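PDB 3RHF: putative polyphosphate kinase 2 family protein, which probably acts as a polyphosphate kinase, moving phosphate between polyphosphate chains and nucleotides, as in other members of the P-loop-containing PPK2 family. Local coordinates for residues 55-60 with 97-102; 68-73 with 274-279; 81-86 with 219-224; 183-188 with 230-235. All blocks are in the same frame, centred on the assembly; numbering follows the deposited sequence.

Contact 1: 55-60 with 97-102; sequences ARLAEL and GAMDPQ
A58 meets A98 with almost no side chain between the two backbones: its CB lies 3.4 Å from the carbonyl O of A98, and the CA atoms of A58 and M99 are only 5.0 Å apart. A methyl group is what fits at that spacing, and a carbonyl oxygen rather than a carbon is what it touches. Next to it, L57 turns toward the other segment, with CG anti to the backbone N (chi1 -171°), which brings CD2 onto A98 CB at 4.0 Å. M99, modelled as selenomethionine, runs extended beyond CG and crosses L57 at a slant; its CG is 4.1 Å from L57 CG. The modelled CE comes closer to L57 than carbons can sit, so the placement of that last methyl is doubtful. Helix 43-69 is thus pressed against the C-terminal end of helix 88-98, the helix that follows the phosphate-binding loop. L57 also packs on L262 and L265 of helix 250-266, which makes it a shared apolar wedge. Just beyond, D100 OD2 takes the backbone N of Q102 at 3.0 Å through its anti lone pair, an Asx turn leading into the short 3-10 segment. From that turn Q102 reaches D139 of the second subunit. Between 55-60 and 97-102 themselves there is no hydrogen bond, and their contact rests largely on the fit of small and branched apolar groups; the bond from D100 N to the side chain of Q61 adds a polar tie to the same helix, just past L60.

Contact 2: 68-73 with 274-279; sequences GKFGNP and KADFDV
F70, in the turn that closes helix 43-69, extends its ring toward D276 in the loop leading to helix 279-287. The carboxylate comes in at the ring edge, near the ring plane: OD1 of D276 is 3.5 Å from CZ of F70 and 3.6 Å from CE1, so it sits across the CE1-CZ bond. Ring and carboxylate planes are 84° apart. Because the hydrogens on an aromatic rim carry a slight positive charge, an oxygen placed there is probably mildly attracted, though no hydrogen bond is formed. The aspartate gets there with CG tucked between its backbone N and carbonyl carbon (chi1 54°). K274 adds its backbone O, 3.8 Å from F70 CE1. The helix end behind F70 is a Schellman motif: G71, with positive phi, is its C-prime residue, N72 N bonds to E67 O, and G71 N bonds to G68 O at 3.1 Å. F70 is therefore held on a sharply defined turn just as the chain leaves the helix. With the ring cut back to a methyl by an alanine here, the D276 carboxylate is likely to lose its aromatic neighbour and a gap to open between turn and loop. The second subunit borders this surface contact, its W208 packing on F70 and its H207 on A275. In the same loop A275 CB lies over one face of the F277 ring, which also meets Y210 of the second subunit. D278 then N-caps helix 279-287 through A281 N, and a triethylene glycol, probably from the crystallisation liquor, lies about 5 Å from the side chain of D276.

Contact 3: 81-86 with 219-224; sequences QAMDTA and AYWDDY. With PO4 (phosphate ion), chain I.
M83, modelled as selenomethionine, packs into the angle between W221 and Y224. Its CE lies over one face of the Y224 ring, 4.0 Å from the centroid and 19° off the normal, a CH-pi contact. SE approaches the same ring obliquely, 3.8 Å from Y224 CG, and also lies obliquely to the six-membered ring of W221, from farther off; both are Met-aromatic contacts. CG touches W221 obliquely, 4.0 Å from CH2. Bends at chi2 (-62°) and chi3 (-57°) turn SE and CE onto Y224. Without the ring, as with an alanine at Y224, the M83 methyl loses the face it lies on, and the end of that side chain is likely to be free to turn. M83 itself opens a type II turn to A86, at the start of the P-loop that follows strand 75-82. There T85 N donates to phosphate O1 at 2.8 Å, and G87 N, G89 N and K88 NZ grip the same ion, which is probably from the crystallisation liquor but occupies a site consistent with nucleotide phosphate binding. Farther out, I148 and V151 back Y224, K190 and Q193 pack on W221, and R140 forms a salt bridge with D84.

Contact 4: 183-188 with 230-235; sequences KVMLNI and VAFEKT
The polar link is K183 NZ to the backbone O of T235, 2.7 Å long, with the donor tilted 31° from the carbonyl plane. Bends at chi3 (-68°) and chi4 curl the lysine end toward this last turn of helix 221-235. The buried amine has further partners: a salt bridge to E171, hydrogen bonds to Y143 OH and A240 O, and a cation-pi contact with W242. E171 probably balances its charge, while the hydroxyl, the carbonyls and the indole help to satisfy it. T235 is itself tied back, its OG1 donating to A231 O from above the carbonyl plane and also bonded to W242 NE1. Strand 179-187 lies inside the parallel sheet, and helix 221-235 covers it as part of the beta-alpha-beta crossover to the neighbouring strand 242-246, in the three-layer sandwich of the fold. The apolar half of the contact belongs to M185, a selenomethionine, and F232. Their side chains cross at about a right angle, and a single ring atom does the touching: F232 CZ is 3.9 Å from both CB and CG of M185, CG lying in the ring plane. SE stands at the ring edge as well, 5.3 Å from the centroid, a Met-aromatic contact. W242 and V244 of strand 242-246 also pack against F232.

Contacts 3 and 4 are neighbours, their centres 12 Å apart: both draw on helix 221-235, and their strands lie side by side in the sheet, where Q81 O to L186 N and Q81 N to V184 O, each 3.0 Å, are probable hydrogen bonds. The phosphate site is at contact 3. Contact 1 lies across the chain's centre, about 30 Å from contact 3 between centres, yet helix 88-98 runs from the phosphate-binding loop to it. Contacts 1 and 2 share helix 43-69, with centres 20 Å apart, and both border the second subunit. Contact 2 is the most remote from the phosphate, about 46 Å between its centre and that of contact 3.

Contact 1: 55-60 with 97-102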
loop_
_atom_site.group_PDB
_atom_site.type_symbol
_atom_site.label_atom_id
_atom_site.label_comp_id
_atom_site.label_asym_id
_atom_site.label_seq_id
_atom_site.Cartn_x
_atom_site.Cartn_y
_atom_site.Cartn_z
ATOM N N ALA A 55 -6.093 11.121 -8.447
ATOM C CA ALA A 55 -5.363 12.347 -8.207
ATOM C C ALA A 55 -6.026 13.141 -7.103
ATOM O O ALA A 55 -5.347 13.641 -6.196
ATOM C CB ALA A 55 -5.270 13.188 -9.466
ATOM N N ARG A 56 -7.344 13.256 -7.144
ATOM C CA ARG A 56 -8.040 13.946 -6.062
ATOM C C ARG A 56 -7.814 13.312 -4.671
ATOM O O ARG A 56 -7.590 14.034 -3.681
ATOM C CB ARG A 56 -9.520 13.991 -6.346
ATOM C CG ARG A 56 -9.879 14.843 -7.552
ATOM C CD ARG A 56 -11.362 14.734 -7.788
ATOM N NE ARG A 56 -11.685 15.107 -9.139
ATOM C CZ ARG A 56 -12.845 14.885 -9.741
ATOM N NH1 ARG A 56 -13.853 14.292 -9.107
ATOM N NH2 ARG A 56 -12.990 15.286 -10.995
ATOM N N LEU A 57 -7.911 11.973 -4.610
ATOM C CA LEU A 57 -7.731 11.225 -3.390
ATOM C C LEU A 57 -6.287 11.383 -2.875
ATOM O O LEU A 57 -6.095 11.625 -1.705
ATOM C CB LEU A 57 -8.079 9.760 -3.628
ATOM C CG LEU A 57 -8.167 8.807 -2.428
ATOM C CD1 LEU A 57 -9.238 9.251 -1.480
ATOM C CD2 LEU A 57 -8.460 7.305 -2.820
ATOM N N ALA A 58 -5.295 11.289 -3.765
ATOM C CA ALA A 58 -3.889 11.497 -3.385
ATOM C C ALA A 58 -3.704 12.880 -2.721
ATOM O O ALA A 58 -3.098 13.004 -1.689
ATOM C CB ALA A 58 -2.965 11.337 -4.585
ATOM N N GLU A 59 -4.283 13.912 -3.293
ATOM C CA GLU A 59 -4.173 15.221 -2.692
ATOM C C GLU A 59 -4.871 15.240 -1.349
ATOM O O GLU A 59 -4.323 15.715 -0.391
ATOM C CB GLU A 59 -4.700 16.326 -3.603
ATOM C CG GLU A 59 -4.791 17.671 -2.903
ATOM C CD GLU A 59 -4.933 18.903 -3.831
ATOM O OE1 GLU A 59 -5.249 18.765 -5.044
ATOM O OE2 GLU A 59 -4.725 20.046 -3.329
ATOM N N LEU A 60 -6.080 14.734 -1.257
ATOM C CA LEU A 60 -6.821 14.918 -0.026
ATOM C C LEU A 60 -6.320 14.030 1.140
ATOM O O LEU A 60 -6.437 14.391 2.285
ATOM C CB LEU A 60 -8.288 14.688 -0.261
ATOM C CG LEU A 60 -9.133 15.798 -0.856
ATOM C CD1 LEU A 60 -10.412 15.158 -1.233
ATOM C CD2 LEU A 60 -9.341 16.887 0.152
ATOM N N GLY A 97 -3.688 2.131 -3.409
ATOM C CA GLY A 97 -2.703 2.514 -4.395
ATOM C C GLY A 97 -2.812 3.908 -4.915
ATOM O O GLY A 97 -1.915 4.393 -5.565
ATOM N N ALA A 98 -3.930 4.562 -4.699
ATOM C CA ALA A 98 -4.057 5.966 -5.099
ATOM C C ALA A 98 -3.430 6.804 -4.015
ATOM O O ALA A 98 -3.189 7.978 -4.243
ATOM C CB ALA A 98 -5.505 6.372 -5.281
HETATM N N MSE A 99 -3.187 6.219 -2.835
HETATM C CA MSE A 99 -2.702 6.974 -1.666
HETATM C C MSE A 99 -1.206 6.765 -1.411
HETATM O O MSE A 99 -0.582 5.901 -2.014
HETATM C CB MSE A 99 -3.513 6.580 -0.448
HETATM C CG MSE A 99 -4.924 7.033 -0.566
HETATM SE SE MSE A 99 -6.013 6.631 0.988
HETATM C CE MSE A 99 -7.451 7.813 0.487
ATOM N N ASP A 100 -0.615 7.594 -0.555
ATOM C CA ASP A 100 0.727 7.298 -0.067
ATOM C C ASP A 100 0.597 6.278 1.052
ATOM O O ASP A 100 -0.064 6.556 2.015
ATOM C CB ASP A 100 1.473 8.547 0.405
ATOM C CG ASP A 100 3.000 8.281 0.635
ATOM O OD1 ASP A 100 3.830 9.051 0.057
ATOM O OD2 ASP A 100 3.354 7.313 1.372
ATOM N N PRO A 101 1.246 5.103 0.911
ATOM C CA PRO A 101 1.138 4.003 1.879
ATOM C C PRO A 101 1.581 4.355 3.283
ATOM O O PRO A 101 1.112 3.756 4.230
ATOM C CB PRO A 101 2.054 2.910 1.305
ATOM C CG PRO A 101 2.978 3.608 0.357
ATOM C CD PRO A 101 2.225 4.797 -0.155
ATOM N N GLN A 102 2.449 5.338 3.437
ATOM C CA GLN A 102 2.835 5.762 4.760
ATOM C C GLN A 102 1.726 6.531 5.434
ATOM O O GLN A 102 1.801 6.788 6.626
ATOM C CB GLN A 102 4.156 6.512 4.695
ATOM C CG GLN A 102 5.298 5.512 4.224
ATOM C CD GLN A 102 6.713 6.120 4.025
ATOM O OE1 GLN A 102 7.194 6.916 4.844
ATOM N NE2 GLN A 102 7.410 5.669 2.958
#

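Contact 2: 68-73 with 274-279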
loop_
_atom_site.group_PDB
_atom_site.type_symbol
_atom_site.label_atom_id
_atom_site.label_comp_id
_atom_site.label_asym_id
_atom_site.label_seq_id
_atom_site.Cartn_x
_atom_site.Cartn_y
_atom_site.Cartn_z
ATOM N N GLY A 68 -2.563 15.920 10.309
ATOM C CA GLY A 68 -2.279 15.060 11.445
ATOM C C GLY A 68 -0.874 15.277 12.019
ATOM O O GLY A 68 -0.700 15.300 13.218
ATOM N N LYS A 69 0.122 15.455 11.157
ATOM C CA LYS A 69 1.504 15.677 11.597
ATOM C C LYS A 69 1.584 16.991 12.376
ATOM O O LYS A 69 2.503 17.199 13.107
ATOM C CB LYS A 69 2.498 15.628 10.410
ATOM C CG LYS A 69 3.943 16.164 10.708
ATOM C CD LYS A 69 5.129 15.748 9.688
ATOM C CE LYS A 69 6.425 16.673 9.877
ATOM N NZ LYS A 69 7.653 16.466 8.950
ATOM N N PHE A 70 0.596 17.852 12.248
ATOM C CA PHE A 70 0.632 19.158 12.886
ATOM C C PHE A 70 -0.388 19.245 14.001
ATOM O O PHE A 70 -0.794 20.329 14.377
ATOM C CB PHE A 70 0.440 20.276 11.830
ATOM C CG PHE A 70 1.743 20.725 11.213
ATOM C CD1 PHE A 70 2.242 22.016 11.443
ATOM C CD2 PHE A 70 2.502 19.844 10.455
ATOM C CE1 PHE A 70 3.462 22.415 10.939
ATOM C CE2 PHE A 70 3.750 20.238 9.961
ATOM C CZ PHE A 70 4.227 21.538 10.219
ATOM N N GLY A 71 -0.804 18.100 14.528
ATOM C CA GLY A 71 -1.788 18.074 15.631
ATOM C C GLY A 71 -3.284 17.976 15.354
ATOM O O GLY A 71 -4.080 17.947 16.283
ATOM N N ASN A 72 -3.702 17.904 14.101
ATOM C CA ASN A 72 -5.125 17.669 13.818
ATOM C C ASN A 72 -5.531 16.265 14.239
ATOM O O ASN A 72 -4.824 15.310 13.962
ATOM C CB ASN A 72 -5.432 17.873 12.333
ATOM C CG ASN A 72 -6.887 18.188 12.094
ATOM O OD1 ASN A 72 -7.759 17.510 12.612
ATOM N ND2 ASN A 72 -7.159 19.244 11.348
ATOM N N PRO A 73 -6.664 16.128 14.926
ATOM C CA PRO A 73 -6.988 14.760 15.302
ATOM C C PRO A 73 -7.778 13.968 14.266
ATOM O O PRO A 73 -8.038 12.778 14.485
ATOM C CB PRO A 73 -7.832 14.939 16.578
ATOM C CG PRO A 73 -8.441 16.269 16.466
ATOM C CD PRO A 73 -7.519 17.110 15.634
ATOM N N LYS A 274 0.087 25.730 7.610
ATOM C CA LYS A 274 1.040 26.844 7.583
ATOM C C LYS A 274 2.383 26.405 8.162
ATOM O O LYS A 274 2.447 25.563 9.016
ATOM C CB LYS A 274 0.520 28.030 8.446
ATOM C CG LYS A 274 -0.868 28.635 8.093
ATOM C CD LYS A 274 -1.100 28.784 6.557
ATOM C CE LYS A 274 -2.071 29.962 6.238
ATOM N NZ LYS A 274 -2.647 29.855 4.847
ATOM N N ALA A 275 3.454 27.018 7.711
ATOM C CA ALA A 275 4.780 26.785 8.269
ATOM C C ALA A 275 4.775 27.107 9.748
ATOM O O ALA A 275 4.239 28.103 10.150
ATOM C CB ALA A 275 5.773 27.642 7.550
ATOM N N ASP A 276 5.355 26.243 10.567
ATOM C CA ASP A 276 5.674 26.553 11.981
ATOM C C ASP A 276 7.049 27.202 12.144
ATOM O O ASP A 276 7.705 26.982 13.147
ATOM C CB ASP A 276 5.650 25.279 12.828
ATOM C CG ASP A 276 6.580 24.141 12.253
ATOM O OD1 ASP A 276 6.663 23.951 10.979
ATOM O OD2 ASP A 276 7.200 23.413 13.083
ATOM N N PHE A 277 7.465 28.003 11.166
ATOM C CA PHE A 277 8.750 28.676 11.184
ATOM C C PHE A 277 8.680 29.788 10.127
ATOM O O PHE A 277 7.723 29.880 9.385
ATOM C CB PHE A 277 9.862 27.694 10.848
ATOM C CG PHE A 277 9.743 27.127 9.461
ATOM C CD1 PHE A 277 10.261 27.793 8.377
ATOM C CD2 PHE A 277 9.033 25.975 9.232
ATOM C CE1 PHE A 277 10.117 27.290 7.088
ATOM C CE2 PHE A 277 8.878 25.473 7.922
ATOM C CZ PHE A 277 9.435 26.124 6.863
ATOM N N ASP A 278 9.707 30.629 10.075
ATOM C CA ASP A 278 9.747 31.726 9.136
ATOM C C ASP A 278 10.434 31.297 7.820
ATOM O O ASP A 278 11.617 30.939 7.791
ATOM C CB ASP A 278 10.445 32.947 9.728
ATOM C CG ASP A 278 10.206 34.177 8.885
ATOM O OD1 ASP A 278 9.126 34.821 9.065
ATOM O OD2 ASP A 278 11.050 34.442 7.998
ATOM N N VAL A 279 9.641 31.371 6.757
ATOM C CA VAL A 279 9.947 30.835 5.440
ATOM C C VAL A 279 10.894 31.768 4.749
ATOM O O VAL A 279 11.973 31.349 4.297
ATOM C CB VAL A 279 8.643 30.710 4.602
ATOM C CG1 VAL A 279 8.946 30.454 3.128
ATOM C CG2 VAL A 279 7.755 29.625 5.176
#

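Contact 3: 81-86 with 219-224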
loop_
_atom_site.group_PDB
_atom_site.type_symbol
_atom_site.label_atom_id
_atom_site.label_comp_id
_atom_site.label_asym_id
_atom_site.label_seq_id
_atom_site.Cartn_x
_atom_site.Cartn_y
_atom_site.Cartn_z
ATOM N N GLN A 81 -17.340 -4.637 3.532
ATOM C CA GLN A 81 -17.865 -6.011 3.633
ATOM C C GLN A 81 -18.467 -6.410 2.313
ATOM O O GLN A 81 -19.060 -5.564 1.607
ATOM C CB GLN A 81 -18.957 -6.085 4.689
ATOM C CG GLN A 81 -18.494 -5.792 6.124
ATOM C CD GLN A 81 -17.815 -6.955 6.742
ATOM O OE1 GLN A 81 -17.031 -6.803 7.656
ATOM N NE2 GLN A 81 -18.093 -8.125 6.241
ATOM N N ALA A 82 -18.321 -7.692 1.983
ATOM C CA ALA A 82 -18.929 -8.274 0.800
ATOM C C ALA A 82 -18.724 -9.779 0.761
ATOM O O ALA A 82 -17.803 -10.276 1.353
ATOM C CB ALA A 82 -18.366 -7.656 -0.454
HETATM N N MSE A 83 -19.564 -10.482 0.012
HETATM C CA MSE A 83 -19.381 -11.892 -0.265
HETATM C C MSE A 83 -18.144 -12.086 -1.151
HETATM O O MSE A 83 -17.725 -11.147 -1.859
HETATM C CB MSE A 83 -20.624 -12.427 -0.999
HETATM C CG MSE A 83 -21.942 -12.210 -0.261
HETATM SE SE MSE A 83 -22.047 -13.123 1.498
HETATM C CE MSE A 83 -21.722 -14.975 0.898
ATOM N N ASP A 84 -17.572 -13.292 -1.130
ATOM C CA ASP A 84 -16.336 -13.533 -1.851
ATOM C C ASP A 84 -16.619 -13.364 -3.307
ATOM O O ASP A 84 -17.738 -13.627 -3.737
ATOM C CB ASP A 84 -15.734 -14.922 -1.584
ATOM C CG ASP A 84 -15.079 -15.041 -0.174
ATOM O OD1 ASP A 84 -14.626 -14.026 0.415
ATOM O OD2 ASP A 84 -15.020 -16.174 0.359
ATOM N N THR A 85 -15.625 -12.904 -4.081
ATOM C CA THR A 85 -15.848 -12.641 -5.490
ATOM C C THR A 85 -16.372 -11.220 -5.732
ATOM O O THR A 85 -16.226 -10.693 -6.835
ATOM C CB THR A 85 -16.829 -13.754 -6.028
ATOM O OG1 THR A 85 -16.082 -14.696 -6.808
ATOM C CG2 THR A 85 -17.973 -13.206 -6.758
ATOM N N ALA A 86 -16.970 -10.574 -4.728
ATOM C CA ALA A 86 -17.629 -9.247 -4.936
ATOM C C ALA A 86 -16.633 -8.116 -5.246
ATOM O O ALA A 86 -17.026 -7.010 -5.624
ATOM C CB ALA A 86 -18.447 -8.869 -3.751
ATOM N N ALA A 219 -24.724 -22.271 -0.689
ATOM C CA ALA A 219 -25.844 -22.945 -0.072
ATOM C C ALA A 219 -26.467 -22.038 1.006
ATOM O O ALA A 219 -27.665 -22.093 1.241
ATOM C CB ALA A 219 -25.391 -24.288 0.504
ATOM N N TYR A 220 -25.665 -21.161 1.614
ATOM C CA TYR A 220 -26.168 -20.279 2.642
ATOM C C TYR A 220 -26.437 -18.855 2.179
ATOM O O TYR A 220 -26.671 -17.962 2.997
ATOM C CB TYR A 220 -25.224 -20.298 3.836
ATOM C CG TYR A 220 -25.124 -21.656 4.500
ATOM C CD1 TYR A 220 -26.001 -22.034 5.508
ATOM C CD2 TYR A 220 -24.152 -22.564 4.109
ATOM C CE1 TYR A 220 -25.899 -23.308 6.115
ATOM C CE2 TYR A 220 -24.043 -23.826 4.696
ATOM C CZ TYR A 220 -24.915 -24.191 5.691
ATOM O OH TYR A 220 -24.790 -25.432 6.246
ATOM N N TRP A 221 -26.517 -18.654 0.877
ATOM C CA TRP A 221 -26.603 -17.305 0.337
ATOM C C TRP A 221 -27.728 -16.421 0.902
ATOM O O TRP A 221 -27.515 -15.232 1.152
ATOM C CB TRP A 221 -26.680 -17.319 -1.201
ATOM C CG TRP A 221 -26.673 -15.928 -1.802
ATOM C CD1 TRP A 221 -27.728 -15.092 -1.906
ATOM C CD2 TRP A 221 -25.556 -15.224 -2.343
ATOM N NE1 TRP A 221 -27.358 -13.920 -2.507
ATOM C CE2 TRP A 221 -26.025 -13.971 -2.775
ATOM C CE3 TRP A 221 -24.205 -15.536 -2.510
ATOM C CZ2 TRP A 221 -25.213 -13.032 -3.377
ATOM C CZ3 TRP A 221 -23.383 -14.603 -3.091
ATOM C CH2 TRP A 221 -23.889 -13.350 -3.514
ATOM N N ASP A 222 -28.929 -16.958 1.064
ATOM C CA ASP A 222 -30.035 -16.093 1.459
ATOM C C ASP A 222 -29.944 -15.783 2.944
ATOM O O ASP A 222 -30.422 -14.739 3.353
ATOM C CB ASP A 222 -31.404 -16.700 1.096
ATOM C CG ASP A 222 -31.625 -16.806 -0.432
ATOM O OD1 ASP A 222 -31.473 -15.782 -1.171
ATOM O OD2 ASP A 222 -31.965 -17.926 -0.879
ATOM N N ASP A 223 -29.349 -16.687 3.732
ATOM C CA ASP A 223 -29.120 -16.466 5.168
ATOM C C ASP A 223 -28.151 -15.252 5.335
ATOM O O ASP A 223 -28.427 -14.298 6.098
ATOM C CB ASP A 223 -28.529 -17.722 5.856
ATOM C CG ASP A 223 -29.501 -18.957 5.883
ATOM O OD1 ASP A 223 -30.682 -18.791 6.271
ATOM O OD2 ASP A 223 -29.066 -20.107 5.547
ATOM N N TYR A 224 -27.054 -15.265 4.564
ATOM C CA TYR A 224 -26.163 -14.123 4.490
ATOM C C TYR A 224 -26.863 -12.852 4.086
ATOM O O TYR A 224 -26.652 -11.859 4.713
ATOM C CB TYR A 224 -25.011 -14.381 3.545
ATOM C CG TYR A 224 -23.857 -15.159 4.127
ATOM C CD1 TYR A 224 -22.921 -14.559 4.980
ATOM C CD2 TYR A 224 -23.673 -16.487 3.799
ATOM C CE1 TYR A 224 -21.836 -15.303 5.508
ATOM C CE2 TYR A 224 -22.613 -17.210 4.303
ATOM C CZ TYR A 224 -21.696 -16.629 5.146
ATOM O OH TYR A 224 -20.655 -17.415 5.585
HETATM P P PO4 I . -13.423 -10.510 -2.868
HETATM O O1 PO4 I . -13.367 -12.053 -2.598
HETATM O O2 PO4 I . -13.455 -10.379 -4.465
HETATM O O3 PO4 I . -14.666 -9.798 -2.241
HETATM O O4 PO4 I . -12.146 -9.860 -2.248
#

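Contact 4: 183-188 with 230-235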
loop_
_atom_site.group_PDB
_atom_site.type_symbol
_atom_site.label_atom_id
_atom_site.label_comp_id
_atom_site.label_asym_id
_atom_site.label_seq_id
_atom_site.Cartn_x
_atom_site.Cartn_y
_atom_site.Cartn_z
ATOM N N LYS A 183 -18.703 3.238 5.801
ATOM C CA LYS A 183 -19.019 1.813 5.731
ATOM C C LYS A 183 -19.625 1.454 4.361
ATOM O O LYS A 183 -20.577 2.086 3.899
ATOM C CB LYS A 183 -19.975 1.392 6.855
ATOM C CG LYS A 183 -19.478 1.729 8.257
ATOM C CD LYS A 183 -20.215 0.952 9.389
ATOM C CE LYS A 183 -21.710 1.337 9.579
ATOM N NZ LYS A 183 -22.179 1.425 11.014
ATOM N N VAL A 184 -19.051 0.460 3.705
ATOM C CA VAL A 184 -19.468 0.098 2.369
ATOM C C VAL A 184 -19.742 -1.391 2.305
ATOM O O VAL A 184 -18.937 -2.239 2.760
ATOM C CB VAL A 184 -18.397 0.475 1.335
ATOM C CG1 VAL A 184 -18.556 -0.358 0.104
ATOM C CG2 VAL A 184 -18.490 1.964 1.022
HETATM N N MSE A 185 -20.899 -1.733 1.752
HETATM C CA MSE A 185 -21.168 -3.144 1.415
HETATM C C MSE A 185 -21.259 -3.284 -0.080
HETATM O O MSE A 185 -22.070 -2.638 -0.736
HETATM C CB MSE A 185 -22.417 -3.644 2.084
HETATM C CG MSE A 185 -22.584 -5.182 1.941
HETATM SE SE MSE A 185 -24.134 -5.633 0.787
HETATM C CE MSE A 185 -24.131 -7.630 1.005
ATOM N N LEU A 186 -20.396 -4.114 -0.627
ATOM C CA LEU A 186 -20.432 -4.395 -2.058
ATOM C C LEU A 186 -21.411 -5.525 -2.350
ATOM O O LEU A 186 -21.184 -6.650 -1.944
ATOM C CB LEU A 186 -19.040 -4.809 -2.577
ATOM C CG LEU A 186 -17.904 -3.861 -2.309
ATOM C CD1 LEU A 186 -16.680 -4.538 -2.832
ATOM C CD2 LEU A 186 -18.183 -2.522 -2.970
ATOM N N ASN A 187 -22.461 -5.228 -3.099
ATOM C CA ASN A 187 -23.571 -6.146 -3.281
ATOM C C ASN A 187 -23.559 -6.732 -4.722
ATOM O O ASN A 187 -23.720 -6.026 -5.738
ATOM C CB ASN A 187 -24.841 -5.367 -2.971
ATOM C CG ASN A 187 -26.092 -6.199 -3.006
ATOM O OD1 ASN A 187 -26.176 -7.288 -2.422
ATOM N ND2 ASN A 187 -27.112 -5.647 -3.613
ATOM N N ILE A 188 -23.321 -8.025 -4.815
ATOM C CA ILE A 188 -23.475 -8.704 -6.097
ATOM C C ILE A 188 -24.604 -9.688 -5.976
ATOM O O ILE A 188 -24.937 -10.138 -4.865
ATOM C CB ILE A 188 -22.190 -9.399 -6.579
ATOM C CG1 ILE A 188 -21.731 -10.492 -5.587
ATOM C CG2 ILE A 188 -21.103 -8.322 -6.843
ATOM C CD1 ILE A 188 -20.466 -11.241 -6.004
ATOM N N VAL A 230 -30.304 -7.376 8.422
ATOM C CA VAL A 230 -30.560 -7.144 9.842
ATOM C C VAL A 230 -29.477 -6.252 10.432
ATOM O O VAL A 230 -29.788 -5.211 11.040
ATOM C CB VAL A 230 -30.699 -8.442 10.634
ATOM C CG1 VAL A 230 -30.769 -8.146 12.167
ATOM C CG2 VAL A 230 -31.942 -9.188 10.146
ATOM N N ALA A 231 -28.226 -6.641 10.216
ATOM C CA ALA A 231 -27.054 -5.800 10.532
ATOM C C ALA A 231 -27.247 -4.343 10.137
ATOM O O ALA A 231 -26.904 -3.458 10.918
ATOM C CB ALA A 231 -25.774 -6.356 9.856
ATOM N N PHE A 232 -27.792 -4.089 8.944
ATOM C CA PHE A 232 -28.036 -2.697 8.522
ATOM C C PHE A 232 -29.174 -2.045 9.298
ATOM O O PHE A 232 -29.091 -0.864 9.600
ATOM C CB PHE A 232 -28.359 -2.509 7.022
ATOM C CG PHE A 232 -27.347 -3.096 6.058
ATOM C CD1 PHE A 232 -26.011 -3.103 6.330
ATOM C CD2 PHE A 232 -27.777 -3.626 4.861
ATOM C CE1 PHE A 232 -25.124 -3.652 5.439
ATOM C CE2 PHE A 232 -26.910 -4.172 3.983
ATOM C CZ PHE A 232 -25.565 -4.195 4.290
ATOM N N GLU A 233 -30.240 -2.771 9.611
ATOM C CA GLU A 233 -31.311 -2.178 10.424
ATOM C C GLU A 233 -30.757 -1.837 11.784
ATOM O O GLU A 233 -31.204 -0.912 12.406
ATOM C CB GLU A 233 -32.516 -3.134 10.612
ATOM C CG GLU A 233 -33.415 -3.306 9.336
ATOM C CD GLU A 233 -34.483 -4.439 9.464
ATOM O OE1 GLU A 233 -34.843 -4.727 10.646
ATOM O OE2 GLU A 233 -34.935 -5.010 8.405
ATOM N N LYS A 234 -29.802 -2.619 12.263
ATOM C CA LYS A 234 -29.314 -2.465 13.631
ATOM C C LYS A 234 -28.206 -1.419 13.752
ATOM O O LYS A 234 -28.145 -0.761 14.779
ATOM C CB LYS A 234 -28.820 -3.815 14.176
ATOM C CG LYS A 234 -29.911 -4.941 14.212
ATOM C CD LYS A 234 -30.680 -4.980 15.551
ATOM C CE LYS A 234 -31.975 -5.788 15.491
ATOM N NZ LYS A 234 -32.990 -5.132 16.370
ATOM N N THR A 235 -27.365 -1.255 12.709
ATOM C CA THR A 235 -26.077 -0.541 12.824
ATOM C C THR A 235 -25.816 0.594 11.830
ATOM O O THR A 235 -24.727 1.201 11.864
ATOM C CB THR A 235 -24.880 -1.515 12.742
ATOM O OG1 THR A 235 -24.807 -2.123 11.435
ATOM C CG2 THR A 235 -24.996 -2.587 13.799
#